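Long-range contacts in putative ATP binding component of ABC-transporter (Escherichia coli, PDB 2R5O), which probably serves in ATP-driven export of O-antigen polysaccharide, this chain being its C-terminal, carbohydrate-binding domain with an immunoglobulin fold: residues Glu39-Gly44 and Arg159-Ile164; Gly46-Ile51 and Thr155-Arg160; Pro89-Lys94 and Tyr139-Gly144. All coordinates share one frame; numbering follows the deposited sequence.

Contact 1: residues Glu39-Gly44 and Arg159-Ile164; sequences EEYRWG and RRYDSI. With NA (sodium ion), chain F.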
loop_
_atom_site.group_PDB
_atom_site.type_symbol
_atom_site.label_atom_id
_atom_site.label_comp_id
_atom_site.label_asym_id
_atom_site.label_seq_id
_atom_site.Cartn_x
_atom_site.Cartn_y
_atom_site.Cartn_z
ATOM N N GLU A 39 -8.250 -23.673 7.042
ATOM C CA GLU A 39 -7.427 -23.836 5.847
ATOM C C GLU A 39 -5.965 -23.447 6.051
ATOM O O GLU A 39 -5.169 -23.519 5.103
ATOM C CB GLU A 39 -8.007 -23.004 4.695
ATOM C CG GLU A 39 -9.433 -23.353 4.324
ATOM C CD GLU A 39 -10.513 -22.679 5.168
ATOM O OE1 GLU A 39 -10.259 -21.904 6.104
ATOM O OE2 GLU A 39 -11.708 -22.943 4.867
ATOM N N GLU A 40 -5.594 -23.027 7.251
ATOM C CA GLU A 40 -4.194 -22.744 7.553
ATOM C C GLU A 40 -3.252 -23.830 7.093
ATOM O O GLU A 40 -3.598 -25.021 7.125
ATOM C CB GLU A 40 -4.093 -22.662 9.077
ATOM C CG GLU A 40 -2.764 -22.979 9.674
ATOM C CD GLU A 40 -2.692 -22.841 11.174
ATOM O OE1 GLU A 40 -3.548 -23.377 11.917
ATOM O OE2 GLU A 40 -1.701 -22.275 11.649
ATOM N N TYR A 41 -2.055 -23.439 6.713
ATOM C CA TYR A 41 -0.968 -24.394 6.506
ATOM C C TYR A 41 0.106 -24.141 7.554
ATOM O O TYR A 41 0.931 -23.237 7.400
ATOM C CB TYR A 41 -0.431 -24.290 5.075
ATOM C CG TYR A 41 0.766 -25.184 4.786
ATOM C CD1 TYR A 41 1.074 -26.333 5.526
ATOM C CD2 TYR A 41 1.603 -24.884 3.740
ATOM C CE1 TYR A 41 2.173 -27.135 5.218
ATOM C CE2 TYR A 41 2.719 -25.655 3.447
ATOM C CZ TYR A 41 2.990 -26.770 4.199
ATOM O OH TYR A 41 4.095 -27.536 3.896
ATOM N N ARG A 42 0.076 -24.906 8.635
ATOM C CA ARG A 42 1.007 -24.785 9.722
ATOM C C ARG A 42 2.213 -25.662 9.465
ATOM O O ARG A 42 2.058 -26.824 9.094
ATOM C CB ARG A 42 0.313 -25.157 11.024
ATOM C CG ARG A 42 1.140 -24.876 12.259
ATOM C CD ARG A 42 0.412 -25.265 13.517
ATOM N NE ARG A 42 1.079 -24.770 14.713
ATOM C CZ ARG A 42 0.560 -24.907 15.933
ATOM N NH1 ARG A 42 -0.583 -25.559 16.073
ATOM N NH2 ARG A 42 1.150 -24.353 16.982
ATOM N N TRP A 43 3.405 -25.115 9.645
ATOM C CA TRP A 43 4.639 -25.837 9.398
ATOM C C TRP A 43 5.713 -25.300 10.324
ATOM O O TRP A 43 5.560 -24.250 10.972
ATOM C CB TRP A 43 5.049 -25.770 7.908
ATOM C CG TRP A 43 5.394 -24.394 7.444
ATOM C CD1 TRP A 43 4.557 -23.372 7.116
ATOM C CD2 TRP A 43 6.734 -23.900 7.259
ATOM N NE1 TRP A 43 5.292 -22.259 6.744
ATOM C CE2 TRP A 43 6.630 -22.563 6.825
ATOM C CE3 TRP A 43 8.002 -24.472 7.390
ATOM C CZ2 TRP A 43 7.761 -21.773 6.555
ATOM C CZ3 TRP A 43 9.126 -23.671 7.141
ATOM C CH2 TRP A 43 8.984 -22.353 6.706
ATOM N N GLY A 44 6.850 -25.974 10.358
ATOM C CA GLY A 44 7.970 -25.532 11.188
ATOM C C GLY A 44 8.751 -26.688 11.746
ATOM O O GLY A 44 8.295 -27.823 11.742
ATOM N N ARG A 159 5.112 -21.774 12.073
ATOM C CA ARG A 159 4.742 -20.844 11.013
ATOM C C ARG A 159 3.298 -21.129 10.681
ATOM O O ARG A 159 2.981 -22.205 10.160
ATOM C CB ARG A 159 5.637 -21.054 9.798
ATOM C CG ARG A 159 7.135 -20.981 10.133
ATOM C CD ARG A 159 7.578 -19.606 10.703
ATOM N NE ARG A 159 7.299 -18.620 9.694
ATOM C CZ ARG A 159 8.154 -18.174 8.796
ATOM N NH1 ARG A 159 9.472 -18.355 8.939
ATOM N NH2 ARG A 159 7.677 -17.456 7.801
ATOM N N ARG A 160 2.409 -20.214 11.021
ATOM C CA ARG A 160 0.956 -20.414 10.881
ATOM C C ARG A 160 0.488 -19.652 9.649
ATOM O O ARG A 160 -0.029 -18.525 9.734
ATOM C CB ARG A 160 0.263 -20.069 12.184
ATOM C CG ARG A 160 0.843 -20.930 13.303
ATOM C CD ARG A 160 0.012 -21.090 14.560
ATOM N NE ARG A 160 -1.186 -21.883 14.295
ATOM C CZ ARG A 160 -1.897 -22.461 15.250
ATOM N NH1 ARG A 160 -1.537 -22.354 16.507
ATOM N NH2 ARG A 160 -2.988 -23.137 14.935
ATOM N N TYR A 161 0.763 -20.259 8.496
ATOM C CA TYR A 161 0.674 -19.573 7.222
ATOM C C TYR A 161 -0.790 -19.543 6.757
ATOM O O TYR A 161 -1.516 -20.541 6.809
ATOM C CB TYR A 161 1.550 -20.320 6.222
ATOM C CG TYR A 161 1.521 -19.826 4.812
ATOM C CD1 TYR A 161 2.090 -18.621 4.447
ATOM C CD2 TYR A 161 0.990 -20.623 3.809
ATOM C CE1 TYR A 161 2.077 -18.211 3.093
ATOM C CE2 TYR A 161 0.971 -20.228 2.508
ATOM C CZ TYR A 161 1.500 -19.042 2.155
ATOM O OH TYR A 161 1.476 -18.699 0.817
ATOM N N ASP A 162 -1.220 -18.359 6.311
ATOM C CA ASP A 162 -2.568 -18.100 5.821
ATOM C C ASP A 162 -3.593 -18.627 6.815
ATOM O O ASP A 162 -4.565 -19.302 6.467
ATOM C CB ASP A 162 -2.803 -18.714 4.441
ATOM C CG ASP A 162 -2.092 -17.982 3.310
ATOM O OD1 ASP A 162 -1.636 -16.863 3.483
ATOM O OD2 ASP A 162 -2.040 -18.597 2.205
ATOM N N SER A 163 -3.372 -18.285 8.084
ATOM C CA SER A 163 -4.145 -18.854 9.175
ATOM C C SER A 163 -5.272 -17.991 9.698
ATOM O O SER A 163 -6.070 -18.498 10.500
ATOM C CB SER A 163 -3.212 -19.226 10.314
ATOM O OG SER A 163 -2.498 -18.078 10.789
ATOM N N ILE A 164 -5.356 -16.742 9.257
ATOM C CA ILE A 164 -6.383 -15.829 9.734
ATOM C C ILE A 164 -6.941 -15.058 8.538
ATOM O O ILE A 164 -6.165 -14.613 7.671
ATOM C CB ILE A 164 -5.801 -14.857 10.801
ATOM C CG1 ILE A 164 -5.296 -15.621 12.045
ATOM C CG2 ILE A 164 -6.825 -13.779 11.184
ATOM C CD1 ILE A 164 -4.293 -14.836 12.875
HETATM NA NA NA F . 4.868 -29.045 5.792
#

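Contact 2: residues Gly46-Ile51 and Thr155-Arg160; sequences GGAKII and TPLDRR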
loop_
_atom_site.group_PDB
_atom_site.type_symbol
_atom_site.label_atom_id
_atom_site.label_comp_id
_atom_site.label_asym_id
_atom_site.label_seq_id
_atom_site.Cartn_x
_atom_site.Cartn_y
_atom_site.Cartn_z
ATOM N N GLY A 46 9.610 -26.927 14.954
ATOM C CA GLY A 46 9.326 -27.121 16.372
ATOM C C GLY A 46 10.297 -26.370 17.246
ATOM O O GLY A 46 11.196 -25.706 16.739
ATOM N N GLY A 47 10.090 -26.456 18.549
ATOM C CA GLY A 47 10.906 -25.768 19.533
ATOM C C GLY A 47 10.223 -24.554 20.144
ATOM O O GLY A 47 10.673 -24.020 21.148
ATOM N N ALA A 48 9.147 -24.110 19.501
ATOM C CA ALA A 48 8.266 -23.077 20.031
ATOM C C ALA A 48 6.933 -23.267 19.350
ATOM O O ALA A 48 6.868 -23.856 18.270
ATOM C CB ALA A 48 8.803 -21.690 19.711
ATOM N N LYS A 49 5.888 -22.737 19.960
ATOM C CA LYS A 49 4.528 -22.832 19.420
ATOM C C LYS A 49 3.838 -21.491 19.560
ATOM O O LYS A 49 3.805 -20.933 20.659
ATOM C CB LYS A 49 3.683 -23.886 20.153
ATOM C CG LYS A 49 4.100 -25.299 19.834
ATOM C CD LYS A 49 3.323 -26.273 20.661
ATOM C CE LYS A 49 1.974 -26.544 20.112
ATOM N NZ LYS A 49 1.409 -27.793 20.789
ATOM N N ILE A 50 3.230 -21.025 18.466
ATOM C CA ILE A 50 2.361 -19.866 18.526
ATOM C C ILE A 50 1.012 -20.399 19.006
ATOM O O ILE A 50 0.337 -21.132 18.281
ATOM C CB ILE A 50 2.207 -19.161 17.194
ATOM C CG1 ILE A 50 3.582 -18.825 16.620
ATOM C CG2 ILE A 50 1.358 -17.940 17.377
ATOM C CD1 ILE A 50 3.522 -18.269 15.227
ATOM N N ILE A 51 0.643 -20.085 20.246
ATOM C CA ILE A 51 -0.508 -20.717 20.905
ATOM C C ILE A 51 -1.764 -19.834 20.965
ATOM O O ILE A 51 -2.823 -20.318 21.323
ATOM C CB ILE A 51 -0.123 -21.211 22.320
ATOM C CG1 ILE A 51 0.585 -20.122 23.134
ATOM C CG2 ILE A 51 0.755 -22.453 22.202
ATOM C CD1 ILE A 51 0.717 -20.503 24.607
ATOM N N THR A 155 15.999 -20.561 11.678
ATOM C CA THR A 155 15.240 -21.776 11.723
ATOM C C THR A 155 13.778 -21.424 11.969
ATOM O O THR A 155 13.463 -20.765 12.952
ATOM C CB THR A 155 15.720 -22.647 12.872
ATOM O OG1 THR A 155 17.115 -22.939 12.722
ATOM C CG2 THR A 155 14.976 -23.933 12.893
ATOM N N PRO A 156 12.877 -21.891 11.090
ATOM C CA PRO A 156 11.445 -21.655 11.323
ATOM C C PRO A 156 10.969 -22.596 12.420
ATOM O O PRO A 156 11.144 -23.813 12.316
ATOM C CB PRO A 156 10.827 -22.020 9.972
ATOM C CG PRO A 156 11.753 -23.115 9.427
ATOM C CD PRO A 156 13.121 -22.721 9.891
ATOM N N LEU A 157 10.367 -22.066 13.463
ATOM C CA LEU A 157 9.957 -22.872 14.615
ATOM C C LEU A 157 8.498 -23.259 14.502
ATOM O O LEU A 157 8.173 -24.433 14.582
ATOM C CB LEU A 157 10.240 -22.161 15.936
ATOM C CG LEU A 157 11.677 -21.651 16.099
ATOM C CD1 LEU A 157 11.821 -20.870 17.376
ATOM C CD2 LEU A 157 12.690 -22.792 16.061
ATOM N N ASP A 158 7.630 -22.276 14.327
ATOM C CA ASP A 158 6.193 -22.507 14.117
ATOM C C ASP A 158 5.707 -21.416 13.196
ATOM O O ASP A 158 5.900 -20.238 13.506
ATOM C CB ASP A 158 5.417 -22.489 15.453
ATOM C CG ASP A 158 3.968 -22.918 15.314
ATOM O OD1 ASP A 158 3.611 -23.598 14.318
ATOM O OD2 ASP A 158 3.166 -22.559 16.211
ATOM N N ARG A 159 5.112 -21.774 12.073
ATOM C CA ARG A 159 4.742 -20.844 11.013
ATOM C C ARG A 159 3.298 -21.129 10.681
ATOM O O ARG A 159 2.981 -22.205 10.160
ATOM C CB ARG A 159 5.637 -21.054 9.798
ATOM C CG ARG A 159 7.135 -20.981 10.133
ATOM C CD ARG A 159 7.578 -19.606 10.703
ATOM N NE ARG A 159 7.299 -18.620 9.694
ATOM C CZ ARG A 159 8.154 -18.174 8.796
ATOM N NH1 ARG A 159 9.472 -18.355 8.939
ATOM N NH2 ARG A 159 7.677 -17.456 7.801
ATOM N N ARG A 160 2.409 -20.214 11.021
ATOM C CA ARG A 160 0.956 -20.414 10.881
ATOM C C ARG A 160 0.488 -19.652 9.649
ATOM O O ARG A 160 -0.029 -18.525 9.734
ATOM C CB ARG A 160 0.263 -20.069 12.184
ATOM C CG ARG A 160 0.843 -20.930 13.303
ATOM C CD ARG A 160 0.012 -21.090 14.560
ATOM N NE ARG A 160 -1.186 -21.883 14.295
ATOM C CZ ARG A 160 -1.897 -22.461 15.250
ATOM N NH1 ARG A 160 -1.537 -22.354 16.507
ATOM N NH2 ARG A 160 -2.988 -23.137 14.935
#

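Contact 3: residues Pro89-Lys94 and Tyr139-Gly144; sequences PGILIK and YLLSFG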
loop_
_atom_site.group_PDB
_atom_site.type_symbol
_atom_site.label_atom_id
_atom_site.label_comp_id
_atom_site.label_asym_id
_atom_site.label_seq_id
_atom_site.Cartn_x
_atom_site.Cartn_y
_atom_site.Cartn_z
ATOM N N PRO A 89 9.786 -13.064 15.556
ATOM C CA PRO A 89 8.406 -13.181 15.109
ATOM C C PRO A 89 8.199 -12.443 13.803
ATOM O O PRO A 89 8.895 -11.469 13.534
ATOM C CB PRO A 89 7.606 -12.525 16.223
ATOM C CG PRO A 89 8.563 -11.600 16.856
ATOM C CD PRO A 89 9.921 -12.207 16.745
ATOM N N GLY A 90 7.211 -12.849 13.022
ATOM C CA GLY A 90 6.919 -12.184 11.777
ATOM C C GLY A 90 5.484 -12.320 11.358
ATOM O O GLY A 90 4.747 -13.171 11.860
ATOM N N ILE A 91 5.125 -11.518 10.367
ATOM C CA ILE A 91 3.799 -11.535 9.774
ATOM C C ILE A 91 3.895 -11.479 8.243
ATOM O O ILE A 91 4.853 -10.907 7.681
ATOM C CB ILE A 91 2.959 -10.340 10.251
ATOM C CG1 ILE A 91 3.662 -8.993 10.029
ATOM C CG2 ILE A 91 2.528 -10.538 11.687
ATOM C CD1 ILE A 91 2.682 -7.838 10.229
ATOM N N LEU A 92 2.867 -12.023 7.585
ATOM C CA LEU A 92 2.658 -11.936 6.141
ATOM C C LEU A 92 1.185 -11.587 5.920
ATOM O O LEU A 92 0.330 -12.094 6.607
ATOM C CB LEU A 92 2.959 -13.252 5.423
ATOM C CG LEU A 92 4.293 -13.939 5.708
ATOM C CD1 LEU A 92 4.261 -15.360 5.089
ATOM C CD2 LEU A 92 5.453 -13.156 5.150
ATOM N N ILE A 93 0.920 -10.741 4.918
ATOM C CA ILE A 93 -0.426 -10.388 4.499
ATOM C C ILE A 93 -0.487 -10.577 2.988
ATOM O O ILE A 93 0.354 -10.047 2.256
ATOM C CB ILE A 93 -0.796 -8.950 4.899
ATOM C CG1 ILE A 93 -0.673 -8.749 6.423
ATOM C CG2 ILE A 93 -2.202 -8.613 4.410
ATOM C CD1 ILE A 93 -0.891 -7.314 6.880
ATOM N N LYS A 94 -1.512 -11.297 2.547
ATOM C CA LYS A 94 -1.675 -11.660 1.145
ATOM C C LYS A 94 -3.131 -11.474 0.739
ATOM O O LYS A 94 -4.035 -11.471 1.577
ATOM C CB LYS A 94 -1.246 -13.115 0.908
ATOM C CG LYS A 94 0.182 -13.402 1.374
ATOM C CD LYS A 94 0.689 -14.844 1.142
ATOM C CE LYS A 94 1.017 -15.100 -0.298
ATOM N NZ LYS A 94 1.705 -16.422 -0.412
ATOM N N TYR A 139 -8.401 -10.575 3.130
ATOM C CA TYR A 139 -6.969 -10.790 3.060
ATOM C C TYR A 139 -6.611 -11.932 4.014
ATOM O O TYR A 139 -7.341 -12.259 4.954
ATOM C CB TYR A 139 -6.241 -9.490 3.429
ATOM C CG TYR A 139 -6.645 -8.339 2.526
ATOM C CD1 TYR A 139 -6.046 -8.143 1.295
ATOM C CD2 TYR A 139 -7.688 -7.494 2.877
ATOM C CE1 TYR A 139 -6.416 -7.133 0.462
ATOM C CE2 TYR A 139 -8.078 -6.456 2.056
ATOM C CZ TYR A 139 -7.436 -6.283 0.828
ATOM O OH TYR A 139 -7.794 -5.273 -0.026
ATOM N N LEU A 140 -5.443 -12.508 3.775
ATOM C CA LEU A 140 -4.934 -13.624 4.534
ATOM C C LEU A 140 -3.725 -13.223 5.331
ATOM O O LEU A 140 -2.741 -12.694 4.769
ATOM C CB LEU A 140 -4.549 -14.775 3.614
ATOM C CG LEU A 140 -5.647 -15.299 2.684
ATOM C CD1 LEU A 140 -5.135 -16.356 1.747
ATOM C CD2 LEU A 140 -6.838 -15.818 3.489
ATOM N N LEU A 141 -3.782 -13.462 6.636
ATOM C CA LEU A 141 -2.706 -13.131 7.570
ATOM C C LEU A 141 -2.016 -14.402 8.031
ATOM O O LEU A 141 -2.659 -15.416 8.311
ATOM C CB LEU A 141 -3.289 -12.390 8.785
ATOM C CG LEU A 141 -2.359 -12.069 9.954
ATOM C CD1 LEU A 141 -1.276 -11.095 9.575
ATOM C CD2 LEU A 141 -3.190 -11.547 11.129
ATOM N N SER A 142 -0.694 -14.315 8.139
ATOM C CA SER A 142 0.168 -15.345 8.740
ATOM C C SER A 142 0.935 -14.770 9.924
ATOM O O SER A 142 1.391 -13.636 9.863
ATOM C CB SER A 142 1.235 -15.788 7.717
ATOM O OG SER A 142 0.656 -16.231 6.503
ATOM N N PHE A 143 1.094 -15.583 10.976
ATOM C CA PHE A 143 1.991 -15.291 12.071
ATOM C C PHE A 143 3.050 -16.388 12.094
ATOM O O PHE A 143 2.694 -17.574 11.964
ATOM C CB PHE A 143 1.290 -15.311 13.419
ATOM C CG PHE A 143 0.465 -14.095 13.767
ATOM C CD1 PHE A 143 1.050 -12.880 13.958
ATOM C CD2 PHE A 143 -0.892 -14.210 13.990
ATOM C CE1 PHE A 143 0.328 -11.812 14.401
ATOM C CE2 PHE A 143 -1.645 -13.125 14.395
ATOM C CZ PHE A 143 -1.023 -11.917 14.603
ATOM N N GLY A 144 4.312 -16.038 12.297
ATOM C CA GLY A 144 5.387 -17.007 12.395
ATOM C C GLY A 144 6.366 -16.660 13.486
ATOM O O GLY A 144 6.490 -15.497 13.871
#

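Contact 1: residues Glu39-Gly44 and Arg159-Ile164
The indole of Trp43 lies over the aliphatic root of Arg159, whose CB sits 3.5 Å from the centroid of the five-membered ring, a CH-pi contact made over the face. Arg159 CG continues the overlap beneath Trp43 CE2 and CZ2, so the broad ring covers the start of a chain that then bends away. Trp43 reaches this place with CG between its backbone N and carbonyl carbon (chi1 65°).

The opposite face of the strand pair is polar. Arg160 grips Glu40 side-on: NE gives a bond of 2.7 Å to Glu40 OE2, and NH2 one of 3.1 Å to OE1. Both bonds are nearly straight, both use syn lone pairs, and carboxylate and guanidinium are almost coplanar, 7° apart. The guanidinium of Arg42 lies flat on that of Arg160, centres 3.5 Å apart. Asp28 pairs with both arginines and Asp158 with Arg42, which probably offsets the repulsion between the stacked charges.

The backbones of Tyr41 and Tyr161 form a hydrogen-bonded pair, their side chains on the same side of the sheet as Trp43. Tyr41 OH coordinates a sodium ion at 2.5 Å. Beyond them Ser163 OG donates to Arg160 O at 2.7 Å, across the corner that the chain turns at Asp162. The whole is a short antiparallel pairing, strand 41-43 on strand 153-169, followed by a classic beta bulge where Ser163 and Ile164 both face Leu141.

Contact 2: residues Gly46-Ile51 and Thr155-Arg160
Asp158 reaches from strand 155-160 to the backbone of strand 48-51. Its CB lies 3.5 Å from Ala48 O. CG, anti to the backbone N (chi1 -172°), comes near Lys49 CA and Ile50 N. At the tip, OD2 accepts the Ile50 N-H at 2.7 Å through its anti lone pair, with 162° at the hydrogen. OD2 also takes a salt bridge from Arg42, so one oxygen joins a strand backbone to a charged side chain; a short acidic side chain suits the distance between two strands that run 20° apart and form no beta bridge.

Two residues after Asp158, Arg160 takes the other polar group of Ile50. Its NH1 donates to Ile50 O at 2.9 Å, the oxygen lying in the guanidinium plane, while its NE is held by Glu40 and CD passes 3.9 Å from Ile50 CB. Ile50 CD1 meanwhile comes 3.5 Å from Asp158 O.

At the other end Gly46 N donates to Leu157 O at 2.9 Å, on a lone pair. Leu157 packs CD1 against Ala48 CB at 3.9 Å, where a small methyl suits a buried spot also lined by Val78 and Phe80. Gly46 and Gly47 adopt backbone angles that a side chain would obstruct. Mainly side chains bridge the two sheets here, as at the margin of an immunoglobulin-like beta sandwich, beside a classic beta bulge of Leu157 and Asp158 facing Ile145.

Contact 3: residues Pro89-Lys94 and Tyr139-Gly144
Ile91 and Phe143 lie side by side on one face of this strand pair, the methyl CG2 of Ile91 set 3.6 Å from Phe143 CD1 and almost as near to CE1. CG1 of Ile91 takes the position between backbone N and carbonyl carbon (chi1 54°), which leaves CG2 beside the backbone N, where it meets the ring. Next along the same face, Leu141 fits its CD1 methyl into the hollow between two isoleucines: it is 4.0 Å from Ile93 CG1 and 4.4 Å from Ile91 CB. A chi2 of 65° turns CD1 toward the neighbouring strand, where it also rests against Leu92 O. Beyond it Ile93 CG2 approaches Tyr139 CB. Branched side chains and a flat ring suit this buried face, on which Phe74 and Met76 of strand 71-80 press against Phe143.

The other face is mixed in character. Leu92 CB meets Ser142 CB at 3.8 Å, and Leu92 CD1 lies 4.0 Å from Ser142 OG, which is hydrogen-bonded to the backbone N of Asp162. Lys94 stands opposite Leu140, and its NZ leads away to a hydrogen bond with Tyr161 OH. At the far end Gly90 faces Gly144, so that neither backbone has a bump on this side.

Six backbone hydrogen bonds join the pair, from Gly90 N to Gly144 O at 2.9 Å to Leu140 N to Lys94 O at 2.8 Å. This regular antiparallel pairing, apolar on one face and mixed on the other, is that of central strands in an immunoglobulin-like beta sandwich.

Overall arrangement
Along the chain, contact 3 is nested inside the loops closed by contacts 1 and 2, which both end on strand 153-169 and share Arg159 and Arg160. Contacts 1 and 3 belong to one mixed sheet, where strand 153-169 lies between strands 41-43 and 137-147; their centres are 9 Å apart. Contact 2 is centred 10 Å from contact 1 and 14 Å from contact 3. The salt bridge from Arg42 to Asp158 links contacts 1 and 2, and a probable hydrogen bond from Arg160 N to Phe143 O joins contact 3 to both others. Contacts 1 and 3 build one sheet of the Wzt C-terminal domain, and contact 2 fastens it to the antiparallel sheet containing strand 48-57.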